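PDB 5VQE: beta-glucoside phosphorylase BglX from Unidentified, which probably cleaves beta-glucosides by phosphorolysis, passing the glucosyl group to phosphate, as a beta-glucoside phosphorylase of glycoside hydrolase family 3. Local coordinates for residues D201-Q205 with H206-S210; E260-P263 with G264-K268; Q291-G294 with Y295-M299; E324-K327 with A328-G332. All coordinates share one frame; numbering follows the deposited sequence.

Contact 1: D201-Q205 with H206-S210; sequences DYRDQ and HLMSS
Asp204 and Leu207 close a tight turn: Leu207 N lies 2.8 Å from Asp204 O with an N-H...O angle of 160°, and the helical torsions of Gln205 and His206 fit a turn of type I or III. His206 N goes to the side chain instead, meeting Asp204 OD1 at 2.7 Å from above the carboxylate plane, which makes an Asx turn inside the backbone one. With CG opposite the backbone N (chi1 180°), the carboxylate of Asp204 faces the residues that follow, and OD1 also takes His206 ND1 at the edge of the imidazole in a very short bond of 2.5 Å. Carboxylate and ring planes are 67° apart; Asn481 N holds OD2. The Asp-x-His spacing recalls the corresponding loop of NagZ-like members of family GH3. Between the two residues Gln205 belongs to the pocket of the bound 2-fluoroglucose, and its OE1 accepts from His242 N. On the outer side Met208 crosses Arg203 at about a right angle, its CE over the centre of the guanidinium and 3.3 Å from Arg203 CZ. That plate is gripped side-on by Asp201: Arg203 NE reaches Asp201 OD1 at 3.0 Å and Arg203 NH2 reaches Asp201 OD2 at 2.9 Å, a salt bridge that restrains its rotation. Water 1 accepts from Ser210 OG at 2.7 Å and donates to Arg203 O, bridging the two limbs of the loop.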
loop_
_atom_site.group_PDB
_atom_site.type_symbol
_atom_site.label_atom_id
_atom_site.label_comp_id
_atom_site.label_asym_id
_atom_site.label_seq_id
_atom_site.Cartn_x
_atom_site.Cartn_y
_atom_site.Cartn_z
ATOM N N ASP A 201 8.593 -3.101 -14.338
ATOM C CA ASP A 201 7.542 -3.401 -15.293
ATOM C C ASP A 201 6.487 -2.292 -15.268
ATOM O O ASP A 201 6.482 -1.421 -14.391
ATOM C CB ASP A 201 6.919 -4.755 -14.945
ATOM C CG ASP A 201 6.341 -5.481 -16.148
ATOM O OD1 ASP A 201 6.045 -4.825 -17.177
ATOM O OD2 ASP A 201 6.169 -6.722 -16.045
ATOM N N TYR A 202 5.579 -2.327 -16.250
ATOM C CA TYR A 202 4.431 -1.424 -16.298
ATOM C C TYR A 202 3.114 -2.162 -16.086
ATOM O O TYR A 202 2.041 -1.613 -16.364
ATOM C CB TYR A 202 4.389 -0.656 -17.624
ATOM C CG TYR A 202 4.366 -1.517 -18.867
ATOM C CD1 TYR A 202 5.522 -2.127 -19.329
ATOM C CD2 TYR A 202 3.190 -1.707 -19.592
ATOM C CE1 TYR A 202 5.515 -2.915 -20.468
ATOM C CE2 TYR A 202 3.173 -2.494 -20.736
ATOM C CZ TYR A 202 4.344 -3.093 -21.169
ATOM O OH TYR A 202 4.353 -3.878 -22.303
ATOM N N ARG A 203 3.171 -3.391 -15.588
ATOM C CA ARG A 203 1.998 -4.237 -15.491
ATOM C C ARG A 203 1.768 -4.666 -14.045
ATOM O O ARG A 203 2.665 -4.599 -13.199
ATOM C CB ARG A 203 2.149 -5.436 -16.441
ATOM C CG ARG A 203 2.233 -4.984 -17.907
ATOM C CD ARG A 203 2.708 -6.079 -18.853
ATOM N NE ARG A 203 4.027 -6.589 -18.492
ATOM C CZ ARG A 203 4.573 -7.690 -19.006
ATOM N NH1 ARG A 203 3.910 -8.406 -19.909
ATOM N NH2 ARG A 203 5.770 -8.090 -18.605
ATOM N N ASP A 204 0.533 -5.097 -13.778
ATOM C CA ASP A 204 0.025 -5.332 -12.429
ATOM C C ASP A 204 0.049 -6.825 -12.120
ATOM O O ASP A 204 -0.585 -7.616 -12.829
ATOM C CB ASP A 204 -1.402 -4.784 -12.307
ATOM C CG ASP A 204 -2.012 -4.999 -10.927
ATOM O OD1 ASP A 204 -1.355 -5.595 -10.049
ATOM O OD2 ASP A 204 -3.170 -4.572 -10.719
ATOM N N GLN A 205 0.749 -7.202 -11.042
ATOM C CA GLN A 205 0.832 -8.603 -10.634
ATOM C C GLN A 205 -0.512 -9.169 -10.191
ATOM O O GLN A 205 -0.639 -10.399 -10.057
ATOM C CB GLN A 205 1.858 -8.782 -9.510
ATOM C CG GLN A 205 1.771 -7.746 -8.392
ATOM C CD GLN A 205 2.199 -8.285 -7.044
ATOM O OE1 GLN A 205 2.365 -9.500 -6.853
ATOM N NE2 GLN A 205 2.388 -7.375 -6.090
ATOM N N HIS A 206 -1.502 -8.305 -9.948
ATOM C CA HIS A 206 -2.871 -8.765 -9.745
ATOM C C HIS A 206 -3.406 -9.480 -10.981
ATOM O O HIS A 206 -4.284 -10.342 -10.862
ATOM C CB HIS A 206 -3.788 -7.587 -9.397
ATOM C CG HIS A 206 -3.494 -6.948 -8.073
ATOM N ND1 HIS A 206 -2.438 -6.084 -7.877
ATOM C CD2 HIS A 206 -4.139 -7.026 -6.885
ATOM C CE1 HIS A 206 -2.430 -5.680 -6.618
ATOM N NE2 HIS A 206 -3.447 -6.244 -5.993
ATOM N N LEU A 207 -2.887 -9.144 -12.165
ATOM C CA LEU A 207 -3.430 -9.613 -13.438
ATOM C C LEU A 207 -2.489 -10.534 -14.202
ATOM O O LEU A 207 -2.878 -11.057 -15.254
ATOM C CB LEU A 207 -3.783 -8.415 -14.326
ATOM C CG LEU A 207 -4.895 -7.512 -13.786
ATOM C CD1 LEU A 207 -5.041 -6.279 -14.650
ATOM C CD2 LEU A 207 -6.224 -8.261 -13.705
ATOM N N MET A 208 -1.271 -10.747 -13.710
ATOM C CA MET A 208 -0.265 -11.548 -14.401
ATOM C C MET A 208 0.951 -11.609 -13.484
ATOM O O MET A 208 0.983 -10.952 -12.441
ATOM C CB MET A 208 0.083 -10.934 -15.750
ATOM C CG MET A 208 0.408 -9.447 -15.649
ATOM S SD MET A 208 1.212 -8.814 -17.123
ATOM C CE MET A 208 2.798 -9.626 -16.936
ATOM N N SER A 209 1.945 -12.415 -13.861
ATOM C CA SER A 209 3.228 -12.393 -13.159
ATOM C C SER A 209 4.111 -11.338 -13.823
ATOM O O SER A 209 4.720 -11.583 -14.868
ATOM C CB SER A 209 3.889 -13.766 -13.165
ATOM O OG SER A 209 5.136 -13.704 -12.489
ATOM N N SER A 210 4.181 -10.156 -13.214
ATOM C CA SER A 210 4.973 -9.074 -13.773
ATOM C C SER A 210 6.461 -9.349 -13.545
ATOM O O SER A 210 6.849 -10.236 -12.779
ATOM C CB SER A 210 4.537 -7.735 -13.176
ATOM O OG SER A 210 4.768 -7.674 -11.784
HETATM O O HOH W 1 3.198 -5.819 -10.665
#

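Contact 2: E260-P263 with G264-K268; sequences EIMP and GSLSK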
loop_
_atom_site.group_PDB
_atom_site.type_symbol
_atom_site.label_atom_id
_atom_site.label_comp_id
_atom_site.label_asym_id
_atom_site.label_seq_id
_atom_site.Cartn_x
_atom_site.Cartn_y
_atom_site.Cartn_z
ATOM N N GLU A 260 11.197 -22.620 -15.852
ATOM C CA GLU A 260 11.351 -22.925 -14.439
ATOM C C GLU A 260 11.459 -21.670 -13.578
ATOM O O GLU A 260 11.402 -21.783 -12.349
ATOM C CB GLU A 260 12.586 -23.811 -14.228
ATOM C CG GLU A 260 12.509 -25.150 -14.978
ATOM C CD GLU A 260 13.845 -25.886 -15.075
ATOM O OE1 GLU A 260 14.907 -25.307 -14.746
ATOM O OE2 GLU A 260 13.830 -27.062 -15.497
ATOM N N ILE A 261 11.592 -20.488 -14.182
ATOM C CA ILE A 261 11.741 -19.255 -13.414
ATOM C C ILE A 261 10.392 -18.878 -12.820
ATOM O O ILE A 261 9.418 -18.649 -13.545
ATOM C CB ILE A 261 12.315 -18.126 -14.282
ATOM C CG1 ILE A 261 13.726 -18.511 -14.750
ATOM C CG2 ILE A 261 12.357 -16.807 -13.495
ATOM C CD1 ILE A 261 14.412 -17.489 -15.633
ATOM N N MET A 262 10.337 -18.803 -11.499
ATOM C CA MET A 262 9.109 -18.562 -10.766
ATOM C C MET A 262 9.094 -17.159 -10.178
ATOM O O MET A 262 10.146 -16.559 -9.935
ATOM C CB MET A 262 8.956 -19.584 -9.629
ATOM C CG MET A 262 8.574 -20.990 -10.076
ATOM S SD MET A 262 7.029 -21.032 -10.987
ATOM C CE MET A 262 7.586 -21.864 -12.468
ATOM N N PRO A 263 7.915 -16.608 -9.919
ATOM C CA PRO A 263 7.844 -15.354 -9.173
ATOM C C PRO A 263 8.330 -15.544 -7.744
ATOM O O PRO A 263 8.434 -16.664 -7.237
ATOM C CB PRO A 263 6.355 -15.001 -9.218
ATOM C CG PRO A 263 5.672 -16.339 -9.357
ATOM C CD PRO A 263 6.576 -17.140 -10.237
ATOM N N GLY A 264 8.640 -14.420 -7.101
ATOM C CA GLY A 264 9.123 -14.411 -5.736
ATOM C C GLY A 264 8.402 -15.383 -4.832
ATOM O O GLY A 264 9.028 -16.146 -4.092
ATOM N N SER A 265 7.073 -15.362 -4.892
ATOM C CA SER A 265 6.255 -16.146 -3.982
ATOM C C SER A 265 6.403 -17.647 -4.179
ATOM O O SER A 265 5.914 -18.403 -3.334
ATOM C CB SER A 265 4.781 -15.744 -4.136
ATOM O OG SER A 265 4.347 -15.814 -5.487
ATOM N N LEU A 266 7.050 -18.087 -5.263
ATOM C CA LEU A 266 7.255 -19.494 -5.558
ATOM C C LEU A 266 8.717 -19.856 -5.771
ATOM O O LEU A 266 9.009 -21.019 -6.078
ATOM C CB LEU A 266 6.454 -19.887 -6.810
ATOM C CG LEU A 266 4.943 -20.017 -6.616
ATOM C CD1 LEU A 266 4.213 -19.965 -7.940
ATOM C CD2 LEU A 266 4.624 -21.301 -5.889
ATOM N N SER A 267 9.645 -18.915 -5.604
ATOM C CA SER A 267 11.004 -19.047 -6.117
ATOM C C SER A 267 11.992 -19.353 -4.998
ATOM O O SER A 267 12.211 -18.526 -4.105
ATOM C CB SER A 267 11.427 -17.774 -6.842
ATOM O OG SER A 267 12.837 -17.733 -6.978
ATOM N N LYS A 268 12.631 -20.523 -5.080
ATOM C CA LYS A 268 13.658 -20.867 -4.100
ATOM C C LYS A 268 14.908 -20.012 -4.288
ATOM O O LYS A 268 15.545 -19.612 -3.308
ATOM C CB LYS A 268 13.992 -22.361 -4.192
ATOM C CG LYS A 268 14.754 -22.775 -5.421
ATOM C CD LYS A 268 14.939 -24.295 -5.471
HETATM O O HOH W 2 12.745 -17.862 -9.633
#
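Pro263 and Leu266 lie side by side and point the same way, the pyrrolidine ring being the one cyclic side chain in the contact. The ring is puckered at CG, and this corner does the touching: Pro263 CG is 4.2 Å from Leu266 CD1 and 4.1 Å from Ser265 OG. The flat group here is the peptide carbonyl of Pro263, and Leu266 N meets its oxygen at 2.8 Å from 42° above the carbonyl plane, with an N-H...O angle of 160°. This bond closes the 3-10 turn of residues 264-266. Beside it, Met262 meets Leu266 through the bases of the side chains, CB to CB at 3.8 Å, while the bent thioether chain of Met262 leads off toward Met299. Ser267 is the N-cap of helix 268-278. Its OG stands anti to its own N (chi1 162°) and bonds to Leu270 N in the first turn; the same oxygen is 2.7 Å from water 2, which also accepts from Met262 N at 3.2 Å and so links the incoming loop to the cap. Ser265 OG bonds to His242 ND1. The turn thus delivers the chain from the loop after helix 246-252 into helix 268-278, with backbone bonds from Gly264 and Ser265 to strand 237-244 and Leu266 packed on Ala304 and Ser308 of helix 301-310.

Contact 3: Q291-G294 with Y295-M299; sequences QMVG and YTCSM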
loop_
_atom_site.group_PDB
_atom_site.type_symbol
_atom_site.label_atom_id
_atom_site.label_comp_id
_atom_site.label_asym_id
_atom_site.label_seq_id
_atom_site.Cartn_x
_atom_site.Cartn_y
_atom_site.Cartn_z
ATOM N N GLN A 291 -4.698 -15.569 -4.348
ATOM C CA GLN A 291 -5.735 -15.696 -5.360
ATOM C C GLN A 291 -5.471 -14.804 -6.558
ATOM O O GLN A 291 -6.251 -14.808 -7.515
ATOM C CB GLN A 291 -7.117 -15.397 -4.764
ATOM C CG GLN A 291 -7.540 -13.940 -4.733
ATOM C CD GLN A 291 -6.758 -13.111 -3.738
ATOM O OE1 GLN A 291 -6.189 -13.644 -2.780
ATOM N NE2 GLN A 291 -6.729 -11.793 -3.955
ATOM N N MET A 292 -4.379 -14.063 -6.544
ATOM C CA MET A 292 -4.109 -13.154 -7.633
ATOM C C MET A 292 -3.501 -13.886 -8.815
ATOM O O MET A 292 -2.840 -14.920 -8.670
ATOM C CB MET A 292 -3.209 -12.043 -7.144
ATOM C CG MET A 292 -3.993 -11.191 -6.197
ATOM S SD MET A 292 -3.202 -9.664 -5.897
ATOM C CE MET A 292 -1.807 -10.287 -5.064
ATOM N N VAL A 293 -3.752 -13.335 -10.000
ATOM C CA VAL A 293 -3.407 -14.013 -11.241
ATOM C C VAL A 293 -1.918 -14.321 -11.293
ATOM O O VAL A 293 -1.509 -15.395 -11.750
ATOM C CB VAL A 293 -3.854 -13.160 -12.441
ATOM C CG1 VAL A 293 -3.504 -13.851 -13.743
ATOM C CG2 VAL A 293 -5.356 -12.870 -12.363
ATOM N N GLY A 294 -1.082 -13.386 -10.834
ATOM C CA GLY A 294 0.353 -13.612 -10.841
ATOM C C GLY A 294 0.760 -14.886 -10.134
ATOM O O GLY A 294 1.723 -15.546 -10.538
ATOM N N TYR A 295 0.031 -15.260 -9.081
ATOM C CA TYR A 295 0.280 -16.529 -8.410
ATOM C C TYR A 295 -0.385 -17.679 -9.150
ATOM O O TYR A 295 0.276 -18.659 -9.507
ATOM C CB TYR A 295 -0.227 -16.471 -6.968
ATOM C CG TYR A 295 0.212 -17.634 -6.111
ATOM C CD1 TYR A 295 -0.640 -18.702 -5.865
ATOM C CD2 TYR A 295 1.490 -17.672 -5.565
ATOM C CE1 TYR A 295 -0.239 -19.780 -5.081
ATOM C CE2 TYR A 295 1.905 -18.737 -4.781
ATOM C CZ TYR A 295 1.032 -19.789 -4.536
ATOM O OH TYR A 295 1.444 -20.848 -3.753
ATOM N N THR A 296 -1.695 -17.563 -9.403
ATOM C CA THR A 296 -2.463 -18.710 -9.884
ATOM C C THR A 296 -1.992 -19.177 -11.250
ATOM O O THR A 296 -2.072 -20.374 -11.554
ATOM C CB THR A 296 -3.955 -18.378 -9.956
ATOM O OG1 THR A 296 -4.163 -17.282 -10.860
ATOM C CG2 THR A 296 -4.520 -18.025 -8.575
ATOM N N CYS A 297 -1.511 -18.262 -12.092
ATOM C CA CYS A 297 -1.138 -18.627 -13.451
ATOM C C CYS A 297 0.257 -19.223 -13.553
ATOM O O CYS A 297 0.637 -19.678 -14.637
ATOM C CB CYS A 297 -1.226 -17.406 -14.368
ATOM S SG CYS A 297 0.202 -16.304 -14.243
ATOM N N SER A 298 1.023 -19.251 -12.463
ATOM C CA SER A 298 2.422 -19.641 -12.547
ATOM C C SER A 298 2.653 -21.131 -12.376
ATOM O O SER A 298 3.720 -21.620 -12.761
ATOM C CB SER A 298 3.249 -18.897 -11.490
ATOM O OG SER A 298 3.324 -17.516 -11.787
ATOM N N MET A 299 1.687 -21.860 -11.819
ATOM C CA MET A 299 1.884 -23.247 -11.419
ATOM C C MET A 299 0.520 -23.820 -11.057
ATOM O O MET A 299 -0.347 -23.076 -10.573
ATOM C CB MET A 299 2.853 -23.315 -10.232
ATOM C CG MET A 299 3.245 -24.699 -9.773
ATOM S SD MET A 299 4.441 -24.654 -8.414
ATOM C CE MET A 299 5.858 -23.908 -9.190
#
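Gly294 O and Ser298 OG meet at 2.8 Å, the hydroxyl donating nearly along the C=O axis with a C=O...O angle of 163°. Gly294, Tyr295 and Val293 bury the most surface here, and all three sit in the short helix 293-296, whose backbone bonds span three or four residues. Ser298 OG stands beside its own backbone N (chi1 -68°), which turns the hydroxyl back toward the glycine one turn earlier. Replaced by an alanine, Ser298 would probably leave the Gly294 carbonyl without this hydroxyl donor and the chain at this point less firmly tied back to it. Tyr295 takes part through its backbone and CB: its N donates to Met292 O at 2.9 Å, and CB lies 3.5 Å from Met292 O. The same oxygen accepts from Thr296 N at 3.0 Å, in the carbonyl plane, so two donors grip it. The Tyr295 ring swings clear of this turn (chi1 -169°), bonds through OH to Ser308 OG and meets the His242 ring. Val293 O receives Cys297 N at 2.9 Å, and alongside that bond Val293 CG1 lies 4.3 Å from Cys297 CB, a loose apolar contact. Met292 is the N-cap residue, and its side chain leads away to the bound 2-fluoroglucose. The whole is a single helical turn with Met292 at its N-cap position, in the segment after strand 284-287, consistent with a TIM-barrel fold in which the chain leaving a strand helps line the pocket: Asp288, Ala289 and Met292 all belong to the sugar site.

Contact 4: E324-K327 with A328-G332; sequences EDFK and ALQEG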
loop_
_atom_site.group_PDB
_atom_site.type_symbol
_atom_site.label_atom_id
_atom_site.label_comp_id
_atom_site.label_asym_id
_atom_site.label_seq_id
_atom_site.Cartn_x
_atom_site.Cartn_y
_atom_site.Cartn_z
ATOM N N GLU A 324 -10.185 -26.905 -0.501
ATOM C CA GLU A 324 -9.245 -27.409 -1.493
ATOM C C GLU A 324 -7.815 -27.009 -1.152
ATOM O O GLU A 324 -6.897 -27.832 -1.241
ATOM C CB GLU A 324 -9.636 -26.884 -2.872
ATOM C CG GLU A 324 -8.581 -27.092 -3.941
ATOM C CD GLU A 324 -9.093 -26.756 -5.327
ATOM O OE1 GLU A 324 -9.321 -25.558 -5.606
ATOM O OE2 GLU A 324 -9.284 -27.691 -6.132
ATOM N N ASP A 325 -7.611 -25.752 -0.756
ATOM C CA ASP A 325 -6.269 -25.277 -0.444
ATOM C C ASP A 325 -5.669 -26.045 0.724
ATOM O O ASP A 325 -4.494 -26.428 0.686
ATOM C CB ASP A 325 -6.303 -23.779 -0.146
ATOM C CG ASP A 325 -6.503 -22.941 -1.397
ATOM O OD1 ASP A 325 -6.556 -23.518 -2.510
ATOM O OD2 ASP A 325 -6.597 -21.701 -1.263
ATOM N N PHE A 326 -6.459 -26.291 1.768
ATOM C CA PHE A 326 -5.924 -27.013 2.915
ATOM C C PHE A 326 -5.625 -28.458 2.550
ATOM O O PHE A 326 -4.598 -29.008 2.963
ATOM C CB PHE A 326 -6.893 -26.946 4.092
ATOM C CG PHE A 326 -6.298 -27.430 5.379
ATOM C CD1 PHE A 326 -5.306 -26.702 6.002
ATOM C CD2 PHE A 326 -6.720 -28.615 5.962
ATOM C CE1 PHE A 326 -4.738 -27.137 7.191
ATOM C CE2 PHE A 326 -6.163 -29.058 7.158
ATOM C CZ PHE A 326 -5.172 -28.320 7.770
ATOM N N LYS A 327 -6.509 -29.085 1.768
ATOM C CA LYS A 327 -6.248 -30.430 1.276
ATOM C C LYS A 327 -4.969 -30.477 0.450
ATOM O O LYS A 327 -4.205 -31.444 0.539
ATOM C CB LYS A 327 -7.445 -30.919 0.461
ATOM C CG LYS A 327 -7.199 -32.174 -0.353
ATOM C CD LYS A 327 -8.530 -32.743 -0.866
ATOM C CE LYS A 327 -8.331 -33.845 -1.905
ATOM N NZ LYS A 327 -9.613 -34.216 -2.576
ATOM N N ALA A 328 -4.713 -29.442 -0.360
ATOM C CA ALA A 328 -3.467 -29.395 -1.125
ATOM C C ALA A 328 -2.256 -29.371 -0.205
ATOM O O ALA A 328 -1.231 -30.006 -0.490
ATOM C CB ALA A 328 -3.452 -28.174 -2.045
ATOM N N LEU A 329 -2.344 -28.633 0.902
ATOM C CA LEU A 329 -1.241 -28.614 1.855
ATOM C C LEU A 329 -1.089 -29.962 2.551
ATOM O O LEU A 329 0.030 -30.445 2.739
ATOM C CB LEU A 329 -1.457 -27.501 2.882
ATOM C CG LEU A 329 -1.270 -26.071 2.375
ATOM C CD1 LEU A 329 -1.755 -25.109 3.447
ATOM C CD2 LEU A 329 0.165 -25.790 2.017
ATOM N N GLN A 330 -2.200 -30.581 2.947
ATOM C CA GLN A 330 -2.117 -31.899 3.571
ATOM C C GLN A 330 -1.431 -32.890 2.642
ATOM O O GLN A 330 -0.550 -33.652 3.060
ATOM C CB GLN A 330 -3.513 -32.410 3.928
ATOM C CG GLN A 330 -4.230 -31.672 5.052
ATOM C CD GLN A 330 -5.640 -32.201 5.250
ATOM O OE1 GLN A 330 -6.390 -32.365 4.291
ATOM N NE2 GLN A 330 -5.997 -32.489 6.489
ATOM N N GLU A 331 -1.838 -32.899 1.376
ATOM C CA GLU A 331 -1.293 -33.853 0.420
ATOM C C GLU A 331 0.138 -33.511 0.039
ATOM O O GLU A 331 0.949 -34.422 -0.170
ATOM C CB GLU A 331 -2.195 -33.913 -0.813
ATOM C CG GLU A 331 -3.530 -34.586 -0.493
ATOM C CD GLU A 331 -4.498 -34.610 -1.655
ATOM O OE1 GLU A 331 -4.144 -34.119 -2.749
ATOM O OE2 GLU A 331 -5.620 -35.127 -1.464
ATOM N N GLY A 332 0.472 -32.216 -0.037
ATOM C CA GLY A 332 1.852 -31.820 -0.264
ATOM C C GLY A 332 2.784 -32.274 0.842
ATOM O O GLY A 332 3.920 -32.677 0.583
#
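Phe326 and Gln330, like Lys327 and Glu331, meet one turn apart along helix 322-335, so this is an i to i+4 contact within a single helix of the GH3 N-terminal domain. The backbone evidence is regular: Ala328 N bonds to Glu324 O at 2.9 Å, and Gln330 N bonds to Phe326 O, also at 2.9 Å, in the carbonyl plane. On one flank the amide of Gln330 crosses the ring of Phe326 obliquely, the planes 40° apart, with Gln330 NE2 3.5 Å from Phe326 CE2. The amide nitrogen bonds outward to Asp31 OD1 of helix 30-36, and the ring meets that of Phe57. A leucine in place of Gln330 would probably leave Asp31 without this amide donor and remove a polar tie between two helices that Phe326 also joins by packing. Asp325, one residue before the ring, is held by Arg301 NE in a salt bridge and by Leu320 N, while Leu329 packs on Leu305 and Ile38. The exposed flank is different: the Lys327 chain, extended with CG anti to the backbone N (chi1 168°), runs past the carboxylate, its CE 3.0 Å from Glu331 OE2. Lys327 NZ stays 4.2 Å from Glu331 OE2, beyond a salt bridge. This pair would therefore probably add only a modest, solvent-screened attraction, whereas the directional side-chain bonds of Asp325 and Gln330 join the helix to its neighbours.

The four contacts follow one another along the chain in series; each closes a local turn before the next opens, and none nests in or crosses another. Contact 1 turns the loop between strands 191-195 and 210-211, contact 2 leads into helix 268-278, and contact 3 forms the short helix after strand 284-287. In space the first three gather: Gln205 O and His206 O probably accept from Gly294 N and Val293 N, while Ser209 OG packs on Pro263 CB and Leu266 CG on Tyr295 CE2. Contact 4 stands apart, about 7 Å from contact 3 between nearest atoms, yet helix 301-310 bridges them, Arg301 and Leu305 touching both Tyr295 and Asp325.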